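PDB 3D4O: dipicolinate synthase subunit A from Bacillus halodurans, which probably acts with a second subunit as the NAD(P)-dependent enzyme that makes dipicolinic acid, the spore component, from dihydrodipicolinate. Local coordinates for residues 155-160 with 211-216; 217-222 with 240-245; 229-234 with 258-263. All blocks are in the same frame, centred on the assembly; numbering follows the deposited sequence.

Contact 1: 155-160 with 211-216; sequences GANVAV and LRDVDV
Backbone hydrogen bonds set the first tier of this contact, where the start of strand 157-161 meets the loop leading into strand 216-219. Asn-157 O is gripped by two consecutive amides, both in the plane of the carbonyl. Asp-215 N makes the shorter bond, 2.8 Å from Asn-157 O. Val-216 N makes the longer one, 3.3 Å from Asn-157 O. Further along, Ala-159 N donates to Val-216 O at 3.0 Å, nearly along the C=O axis. Between these rungs Val-158 and Val-216 form a parallel bridge, and Val-158 CA makes a C-H...O contact of 3.3 Å with Val-216 O.

The side-chain bonds come next, and they centre on Asn-157. Its backbone N donates to Asp-215 OD2 at 2.8 Å in a nearly straight bond (165°) on the anti lone pair of that oxygen. Asp-215 OD1 is hydrogen-bonded to His-237 NE2, so both carboxylate oxygens are engaged and the group's rotation is fixed; a 1,2-ethanediol molecule also lies nearby. The Asn-157 side chain makes a bond of its own: ND2 meets Asp-213 O at 3.0 Å, with the acceptor in the amide plane but the donor 41° above the carbonyl plane. Its CG, anti to the carbonyl carbon, lets the amide extend toward the turn.

The apolar contacts gather round Ala-159. Ala-159 CB presses on Leu-211 CD2 at 3.4 Å, tighter than usual, and touches Val-214 CG1 at 3.9 Å. The type I turn from Leu-211 to Val-214 presents both groups. Strands 157-161 and 216-219, first and fourth of their sheet, thus lie side by side at its middle, the crossover point of a Rossmann fold.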
loop_
_atom_site.group_PDB
_atom_site.type_symbol
_atom_site.label_atom_id
_atom_site.label_comp_id
_atom_site.label_asym_id
_atom_site.label_seq_id
_atom_site.Cartn_x
_atom_site.Cartn_y
_atom_site.Cartn_z
ATOM N N GLY C 155 -1.364 -14.294 -3.489
ATOM C CA GLY C 155 -1.680 -15.249 -4.524
ATOM C C GLY C 155 -1.286 -14.855 -5.933
ATOM O O GLY C 155 -1.385 -15.642 -6.870
ATOM N N ALA C 156 -0.822 -13.629 -6.075
ATOM C CA ALA C 156 -0.399 -13.105 -7.388
ATOM C C ALA C 156 0.994 -13.572 -7.706
ATOM O O ALA C 156 1.728 -13.971 -6.827
ATOM C CB ALA C 156 -0.418 -11.540 -7.388
ATOM N N ASN C 157 1.330 -13.533 -8.989
ATOM C CA ASN C 157 2.664 -13.858 -9.454
ATOM C C ASN C 157 3.498 -12.611 -9.447
ATOM O O ASN C 157 3.233 -11.692 -10.201
ATOM C CB ASN C 157 2.627 -14.438 -10.867
ATOM C CG ASN C 157 1.990 -15.830 -10.903
ATOM O OD1 ASN C 157 1.956 -16.551 -9.896
ATOM N ND2 ASN C 157 1.506 -16.211 -12.066
ATOM N N VAL C 158 4.524 -12.595 -8.605
ATOM C CA VAL C 158 5.398 -11.428 -8.464
ATOM C C VAL C 158 6.829 -11.765 -8.728
ATOM O O VAL C 158 7.354 -12.719 -8.184
ATOM C CB VAL C 158 5.307 -10.851 -7.013
ATOM C CG1 VAL C 158 6.322 -9.693 -6.787
ATOM C CG2 VAL C 158 3.874 -10.411 -6.718
ATOM N N ALA C 159 7.443 -10.999 -9.610
ATOM C CA ALA C 159 8.869 -11.148 -9.949
ATOM C C ALA C 159 9.628 -9.966 -9.420
ATOM O O ALA C 159 9.140 -8.816 -9.482
ATOM C CB ALA C 159 9.091 -11.227 -11.438
ATOM N N VAL C 160 10.777 -10.269 -8.830
ATOM C CA VAL C 160 11.741 -9.235 -8.429
ATOM C C VAL C 160 12.996 -9.500 -9.249
ATOM O O VAL C 160 13.451 -10.646 -9.377
ATOM C CB VAL C 160 12.098 -9.225 -6.943
ATOM C CG1 VAL C 160 13.175 -8.158 -6.677
ATOM C CG2 VAL C 160 10.884 -8.971 -6.035
ATOM N N LEU C 211 8.604 -13.991 -17.384
ATOM C CA LEU C 211 7.698 -12.904 -16.958
ATOM C C LEU C 211 6.372 -12.855 -17.678
ATOM O O LEU C 211 5.599 -11.907 -17.513
ATOM C CB LEU C 211 8.368 -11.525 -17.089
ATOM C CG LEU C 211 9.613 -11.244 -16.233
ATOM C CD1 LEU C 211 9.973 -9.758 -16.307
ATOM C CD2 LEU C 211 9.425 -11.676 -14.816
ATOM N N ARG C 212 6.127 -13.859 -18.504
ATOM C CA ARG C 212 4.915 -13.882 -19.319
ATOM C C ARG C 212 3.638 -14.100 -18.517
ATOM O O ARG C 212 2.543 -13.839 -19.011
ATOM C CB ARG C 212 5.038 -14.844 -20.515
ATOM C CG ARG C 212 5.139 -16.312 -20.251
ATOM C CD ARG C 212 5.768 -16.981 -21.476
ATOM N N ASP C 213 3.784 -14.530 -17.270
ATOM C CA ASP C 213 2.617 -14.746 -16.406
ATOM C C ASP C 213 2.667 -13.915 -15.133
ATOM O O ASP C 213 1.889 -14.108 -14.199
ATOM C CB ASP C 213 2.451 -16.227 -16.050
ATOM C CG ASP C 213 3.639 -16.795 -15.297
ATOM O OD1 ASP C 213 4.654 -16.078 -15.151
ATOM O OD2 ASP C 213 3.555 -17.966 -14.855
ATOM N N VAL C 214 3.585 -12.968 -15.121
ATOM C CA VAL C 214 3.792 -12.117 -13.952
ATOM C C VAL C 214 2.828 -10.960 -13.861
ATOM O O VAL C 214 2.585 -10.214 -14.833
ATOM C CB VAL C 214 5.257 -11.649 -13.877
ATOM C CG1 VAL C 214 5.442 -10.632 -12.813
ATOM C CG2 VAL C 214 6.119 -12.893 -13.607
ATOM N N ASP C 215 2.322 -10.798 -12.653
ATOM C CA ASP C 215 1.332 -9.764 -12.362
ATOM C C ASP C 215 1.936 -8.441 -11.908
ATOM O O ASP C 215 1.391 -7.386 -12.165
ATOM C CB ASP C 215 0.421 -10.251 -11.257
ATOM C CG ASP C 215 -0.354 -11.447 -11.650
ATOM O OD1 ASP C 215 -0.961 -11.413 -12.742
ATOM O OD2 ASP C 215 -0.377 -12.398 -10.845
ATOM N N VAL C 216 3.022 -8.542 -11.146
ATOM C CA VAL C 216 3.746 -7.365 -10.655
ATOM C C VAL C 216 5.217 -7.675 -10.750
ATOM O O VAL C 216 5.670 -8.719 -10.293
ATOM C CB VAL C 216 3.397 -6.964 -9.194
ATOM C CG1 VAL C 216 4.162 -5.656 -8.780
ATOM C CG2 VAL C 216 1.881 -6.729 -9.023
#

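Contact 2: 217-222 with 240-245; sequences CINTIP and VIDLAS
Two flat groups, the Asn-219 amide and the Asp-242 carboxylate, run side by side and point the same way, their planes 68° apart. In the plane of the amide lie both acceptors of ND2: Asp-242 OD1, 2.8 Å from Asn-219 ND2, and Ile-221 O, 2.9 Å from that nitrogen. The other end of the amide is used from above, since Ile-221 N donates to Asn-219 OD1 from 56° out of the carbonyl plane. The carboxylate is likewise met from above its plane at OD1, by Asn-219 ND2 and by Ala-244 N, 3.0 Å from Asp-242 OD1. Asp-242 OD2 is hydrogen-bonded to Gly-249 N and Thr-250 OG1. Both side chains have CG anti to the backbone N, which sends them along the strands toward their C-terminal ends, and each closes an Asx turn there. Ala-244 CB fills the corner, 3.4 Å from Ile-221 O.

Along the strands themselves the backbones pair in parallel, the axes of strands 217-219 and 240-242 lying 14° apart. Ile-241 N donates to Cys-217 O, Asn-219 N to Ile-241 O, and the ladder ends with Leu-243 N, 2.8 Å from Asn-219 O. On the sheet face carrying Ile-218 and Ile-241, Ile-218 CG2 packs alongside Leu-243 CD1 at 3.7 Å, next to helices 127-148 and 165-176.

Thr-220 OG1 is hydrogen-bonded to Leu-161 O, beside a glycine-rich turn of probable dinucleotide-binding type. The whole is the strand pair of a beta-alpha-beta unit, with polar residues at the C-terminal strand ends where Rossmann domains hold their cofactor.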
loop_
_atom_site.group_PDB
_atom_site.type_symbol
_atom_site.label_atom_id
_atom_site.label_comp_id
_atom_site.label_asym_id
_atom_site.label_seq_id
_atom_site.Cartn_x
_atom_site.Cartn_y
_atom_site.Cartn_z
ATOM N N CYS C 217 5.930 -6.775 -11.388
ATOM C CA CYS C 217 7.357 -6.909 -11.568
ATOM C C CYS C 217 8.077 -5.709 -10.970
ATOM O O CYS C 217 7.803 -4.565 -11.332
ATOM C CB CYS C 217 7.656 -7.001 -13.042
ATOM S SG CYS C 217 9.424 -7.126 -13.448
ATOM N N ILE C 218 8.970 -5.992 -10.025
ATOM C CA ILE C 218 9.770 -4.961 -9.372
ATOM C C ILE C 218 11.195 -5.060 -9.814
ATOM O O ILE C 218 11.847 -6.072 -9.591
ATOM C CB ILE C 218 9.725 -5.122 -7.824
ATOM C CG1 ILE C 218 8.248 -5.092 -7.378
ATOM C CG2 ILE C 218 10.597 -4.044 -7.193
ATOM C CD1 ILE C 218 7.870 -6.216 -6.454
ATOM N N ASN C 219 11.685 -4.031 -10.497
ATOM C CA ASN C 219 13.087 -4.026 -10.892
ATOM C C ASN C 219 13.985 -3.302 -9.910
ATOM O O ASN C 219 13.675 -2.198 -9.469
ATOM C CB ASN C 219 13.308 -3.390 -12.251
ATOM C CG ASN C 219 14.787 -3.357 -12.611
ATOM O OD1 ASN C 219 15.453 -4.386 -12.593
ATOM N ND2 ASN C 219 15.314 -2.178 -12.872
ATOM N N THR C 220 15.094 -3.955 -9.560
ATOM C CA THR C 220 16.159 -3.328 -8.763
ATOM C C THR C 220 17.474 -3.276 -9.563
ATOM O O THR C 220 18.421 -2.650 -9.135
ATOM C CB THR C 220 16.449 -4.047 -7.431
ATOM O OG1 THR C 220 17.063 -5.326 -7.672
ATOM C CG2 THR C 220 15.185 -4.220 -6.615
ATOM N N ILE C 221 17.537 -3.923 -10.725
ATOM C CA ILE C 221 18.787 -3.971 -11.503
ATOM C C ILE C 221 19.038 -2.658 -12.265
ATOM O O ILE C 221 18.178 -2.201 -13.025
ATOM C CB ILE C 221 18.805 -5.165 -12.521
ATOM C CG1 ILE C 221 18.632 -6.504 -11.831
ATOM C CG2 ILE C 221 20.111 -5.198 -13.331
ATOM C CD1 ILE C 221 18.545 -7.624 -12.820
ATOM N N PRO C 222 20.226 -2.053 -12.094
ATOM C CA PRO C 222 20.499 -0.773 -12.771
ATOM C C PRO C 222 21.059 -0.961 -14.132
ATOM O O PRO C 222 22.220 -0.688 -14.401
ATOM C CB PRO C 222 21.500 -0.080 -11.848
ATOM C CG PRO C 222 22.215 -1.195 -11.183
ATOM C CD PRO C 222 21.286 -2.393 -11.136
ATOM N N VAL C 240 4.728 -2.687 -13.437
ATOM C CA VAL C 240 6.183 -2.687 -13.280
ATOM C C VAL C 240 6.596 -1.535 -12.375
ATOM O O VAL C 240 6.350 -0.390 -12.689
ATOM C CB VAL C 240 6.951 -2.487 -14.602
ATOM C CG1 VAL C 240 8.454 -2.320 -14.295
ATOM C CG2 VAL C 240 6.694 -3.643 -15.611
ATOM N N ILE C 241 7.213 -1.868 -11.252
ATOM C CA ILE C 241 7.706 -0.867 -10.317
ATOM C C ILE C 241 9.228 -0.875 -10.419
ATOM O O ILE C 241 9.862 -1.870 -10.081
ATOM C CB ILE C 241 7.246 -1.143 -8.861
ATOM C CG1 ILE C 241 5.716 -1.025 -8.714
ATOM C CG2 ILE C 241 7.840 -0.117 -7.902
ATOM C CD1 ILE C 241 5.189 -1.375 -7.276
ATOM N N ASP C 242 9.791 0.204 -10.957
ATOM C CA ASP C 242 11.249 0.321 -11.163
ATOM C C ASP C 242 11.916 1.152 -10.071
ATOM O O ASP C 242 11.745 2.376 -9.959
ATOM C CB ASP C 242 11.565 0.855 -12.540
ATOM C CG ASP C 242 12.970 0.539 -12.976
ATOM O OD1 ASP C 242 13.805 0.127 -12.143
ATOM O OD2 ASP C 242 13.237 0.723 -14.167
ATOM N N LEU C 243 12.659 0.419 -9.246
ATOM C CA LEU C 243 13.325 0.956 -8.099
ATOM C C LEU C 243 14.755 1.336 -8.429
ATOM O O LEU C 243 15.398 1.999 -7.636
ATOM C CB LEU C 243 13.310 -0.059 -6.938
ATOM C CG LEU C 243 11.943 -0.404 -6.362
ATOM C CD1 LEU C 243 12.134 -1.352 -5.207
ATOM C CD2 LEU C 243 11.223 0.876 -5.914
ATOM N N ALA C 244 15.250 0.917 -9.588
ATOM C CA ALA C 244 16.627 1.250 -9.970
ATOM C C ALA C 244 16.785 2.769 -10.165
ATOM O O ALA C 244 15.860 3.485 -10.595
ATOM C CB ALA C 244 17.057 0.500 -11.227
ATOM N N SER C 245 17.965 3.273 -9.834
ATOM C CA SER C 245 18.262 4.704 -10.022
ATOM C C SER C 245 18.065 5.098 -11.466
ATOM O O SER C 245 18.347 4.336 -12.369
ATOM C CB SER C 245 19.703 5.038 -9.606
ATOM O OG SER C 245 20.654 4.369 -10.426
#

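Contact 3: 229-234 with 258-263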
loop_
_atom_site.group_PDB
_atom_site.type_symbol
_atom_site.label_atom_id
_atom_site.label_comp_id
_atom_site.label_asym_id
_atom_site.label_seq_id
_atom_site.Cartn_x
_atom_site.Cartn_y
_atom_site.Cartn_z
ATOM N N ASN C 229 11.093 -6.644 -25.682
ATOM C CA ASN C 229 10.765 -8.071 -25.915
ATOM C C ASN C 229 10.239 -8.707 -24.664
ATOM O O ASN C 229 9.360 -9.571 -24.699
ATOM C CB ASN C 229 11.920 -8.901 -26.504
ATOM C CG ASN C 229 11.778 -9.105 -28.010
ATOM O OD1 ASN C 229 10.725 -9.552 -28.484
ATOM N ND2 ASN C 229 12.834 -8.804 -28.765
ATOM N N VAL C 230 10.750 -8.249 -23.543
ATOM C CA VAL C 230 10.287 -8.788 -22.269
ATOM C C VAL C 230 8.861 -8.306 -22.073
ATOM O O VAL C 230 7.922 -9.081 -21.860
ATOM C CB VAL C 230 11.169 -8.320 -21.100
ATOM C CG1 VAL C 230 10.534 -8.683 -19.762
ATOM C CG2 VAL C 230 12.561 -8.949 -21.235
ATOM N N LEU C 231 8.736 -6.998 -22.131
ATOM C CA LEU C 231 7.442 -6.335 -22.001
ATOM C C LEU C 231 6.411 -6.939 -22.954
ATOM O O LEU C 231 5.273 -7.158 -22.570
ATOM C CB LEU C 231 7.548 -4.812 -22.234
ATOM C CG LEU C 231 8.207 -3.995 -21.110
ATOM C CD1 LEU C 231 8.529 -2.568 -21.539
ATOM C CD2 LEU C 231 7.360 -3.972 -19.879
ATOM N N ALA C 232 6.826 -7.248 -24.174
ATOM C CA ALA C 232 5.895 -7.761 -25.181
ATOM C C ALA C 232 5.222 -9.088 -24.780
ATOM O O ALA C 232 4.103 -9.392 -25.204
ATOM C CB ALA C 232 6.593 -7.921 -26.525
ATOM N N GLU C 233 5.898 -9.847 -23.937
ATOM C CA GLU C 233 5.394 -11.168 -23.492
ATOM C C GLU C 233 4.621 -11.122 -22.192
ATOM O O GLU C 233 3.998 -12.094 -21.772
ATOM C CB GLU C 233 6.561 -12.160 -23.371
ATOM C CG GLU C 233 6.923 -12.769 -24.735
ATOM C CD GLU C 233 5.801 -13.663 -25.244
ATOM O OE1 GLU C 233 5.339 -14.528 -24.464
ATOM O OE2 GLU C 233 5.361 -13.483 -26.405
HETATM N N MSE C 234 4.657 -9.974 -21.553
HETATM C CA MSE C 234 3.983 -9.811 -20.245
HETATM C C MSE C 234 2.490 -9.672 -20.371
HETATM O O MSE C 234 2.005 -9.282 -21.408
HETATM C CB MSE C 234 4.507 -8.581 -19.502
HETATM C CG MSE C 234 5.825 -8.825 -18.842
HETATM SE SE MSE C 234 6.574 -7.209 -18.039
HETATM C CE MSE C 234 5.020 -6.110 -17.901
ATOM N N ARG C 258 2.693 -0.220 -25.349
ATOM C CA ARG C 258 1.864 -1.428 -25.337
ATOM C C ARG C 258 0.903 -1.455 -24.157
ATOM O O ARG C 258 0.280 -2.474 -23.855
ATOM C CB ARG C 258 2.691 -2.720 -25.403
ATOM C CG ARG C 258 3.366 -3.116 -24.139
ATOM C CD ARG C 258 3.249 -4.613 -23.966
ATOM N NE ARG C 258 1.843 -5.016 -23.810
ATOM C CZ ARG C 258 1.426 -6.257 -23.568
ATOM N NH1 ARG C 258 2.296 -7.242 -23.450
ATOM N NH2 ARG C 258 0.131 -6.509 -23.442
ATOM N N GLY C 259 0.789 -0.313 -23.507
ATOM C CA GLY C 259 -0.143 -0.142 -22.402
ATOM C C GLY C 259 0.178 -0.853 -21.102
ATOM O O GLY C 259 -0.713 -1.163 -20.308
ATOM N N ILE C 260 1.448 -1.159 -20.893
ATOM C CA ILE C 260 1.867 -1.714 -19.611
ATOM C C ILE C 260 2.166 -0.526 -18.700
ATOM O O ILE C 260 2.890 0.377 -19.089
ATOM C CB ILE C 260 3.142 -2.571 -19.700
ATOM C CG1 ILE C 260 2.943 -3.785 -20.605
ATOM C CG2 ILE C 260 3.559 -3.024 -18.310
ATOM C CD1 ILE C 260 2.030 -4.831 -20.051
ATOM N N LYS C 261 1.556 -0.509 -17.524
ATOM C CA LYS C 261 1.812 0.540 -16.512
ATOM C C LYS C 261 3.148 0.285 -15.815
ATOM O O LYS C 261 3.335 -0.701 -15.099
ATOM C CB LYS C 261 0.704 0.582 -15.455
ATOM C CG LYS C 261 0.865 1.705 -14.437
ATOM C CD LYS C 261 -0.390 1.852 -13.581
ATOM C CE LYS C 261 -0.346 3.110 -12.687
ATOM N NZ LYS C 261 -1.620 3.339 -11.940
ATOM N N ALA C 262 4.071 1.194 -16.048
ATOM C CA ALA C 262 5.421 1.118 -15.503
ATOM C C ALA C 262 5.818 2.455 -14.898
ATOM O O ALA C 262 5.678 3.484 -15.524
ATOM C CB ALA C 262 6.390 0.721 -16.607
ATOM N N LEU C 263 6.320 2.411 -13.673
ATOM C CA LEU C 263 6.731 3.614 -12.950
ATOM C C LEU C 263 8.157 3.534 -12.390
ATOM O O LEU C 263 8.585 2.498 -11.865
ATOM C CB LEU C 263 5.763 3.876 -11.778
ATOM C CG LEU C 263 4.254 4.042 -12.010
ATOM C CD1 LEU C 263 3.549 4.168 -10.685
ATOM C CD2 LEU C 263 3.963 5.260 -12.854
#
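Leu-231, in the last part of helix 228-233, is the first residue to reach across. Its carbonyl oxygen takes a hydrogen bond from the guanidinium of Arg-258, with NH1 3.1 Å from Leu-231 O at an N-H...O angle of 146°. The donor lies in the carbonyl plane and on a lone pair. Leu-231 O also accepts from Met-234 N within its own segment, so it serves two donors at once. Leu-231 CD2 makes a looser contact with Ile-260 CG2 at 4.2 Å. The leucine also packs against Tyr-254 and Ala-255 of helix 252-257.

Ala-232 follows with its CB turned away. Its carbonyl oxygen comes within 3.3 Å of Arg-258 NH1, but the angle is too poor for a bond.

At Met-234, a selenomethionine, the chain leaves the helix and the second half of the contact forms. Met-234 O receives a weak bond from Arg-258 NH1, 2.9 Å away but bent to 129°. The side chain folds back at its last torsion (chi3 19°) and puts CE against both branches of Ile-260: Met-234 CE is 3.4 Å from Ile-260 CG2, a tight contact, and 3.9 Å from Ile-260 CD1. That same CD1 lies over the centre of the guanidinium, 3.7 Å above its plane.

Arg-258 gets there from the crowded first torsion and bends at the next two, leaving its own helix just before Gly-259 completes a Schellman motif. The chemistry implies an electrostatic match: a cationic group set among the carbonyls at the end of helix 228-233 probably gains from the partial negative charge there, while Ile-260 CD1 gives one face of the guanidinium an apolar neighbour.

How the contacts relate
All three contacts reach one parallel sheet, contact 3 by joining helix 228-233 to the approach of its edge strand 261-264. Contacts 1 and 2 have centres about 14 Å apart and share strand 216-219; Ala-159 O and Ile-218 N, 2.9 Å apart, probably hydrogen-bond. Contacts 2 and 3, about 13 Å between centres, are joined likewise by Asp-242 N and Leu-263 O at 2.7 Å, and Met-234 CE packs on Val-240 CG2. Contacts 1 and 3, about 12 Å between centres, meet off the sheet, where Leu-211 CD1 touches Val-230 CG1 at 3.7 Å. Thr-220 of contact 2 touches the glycine-rich turn that follows the strand of contact 1, the probable dinucleotide site.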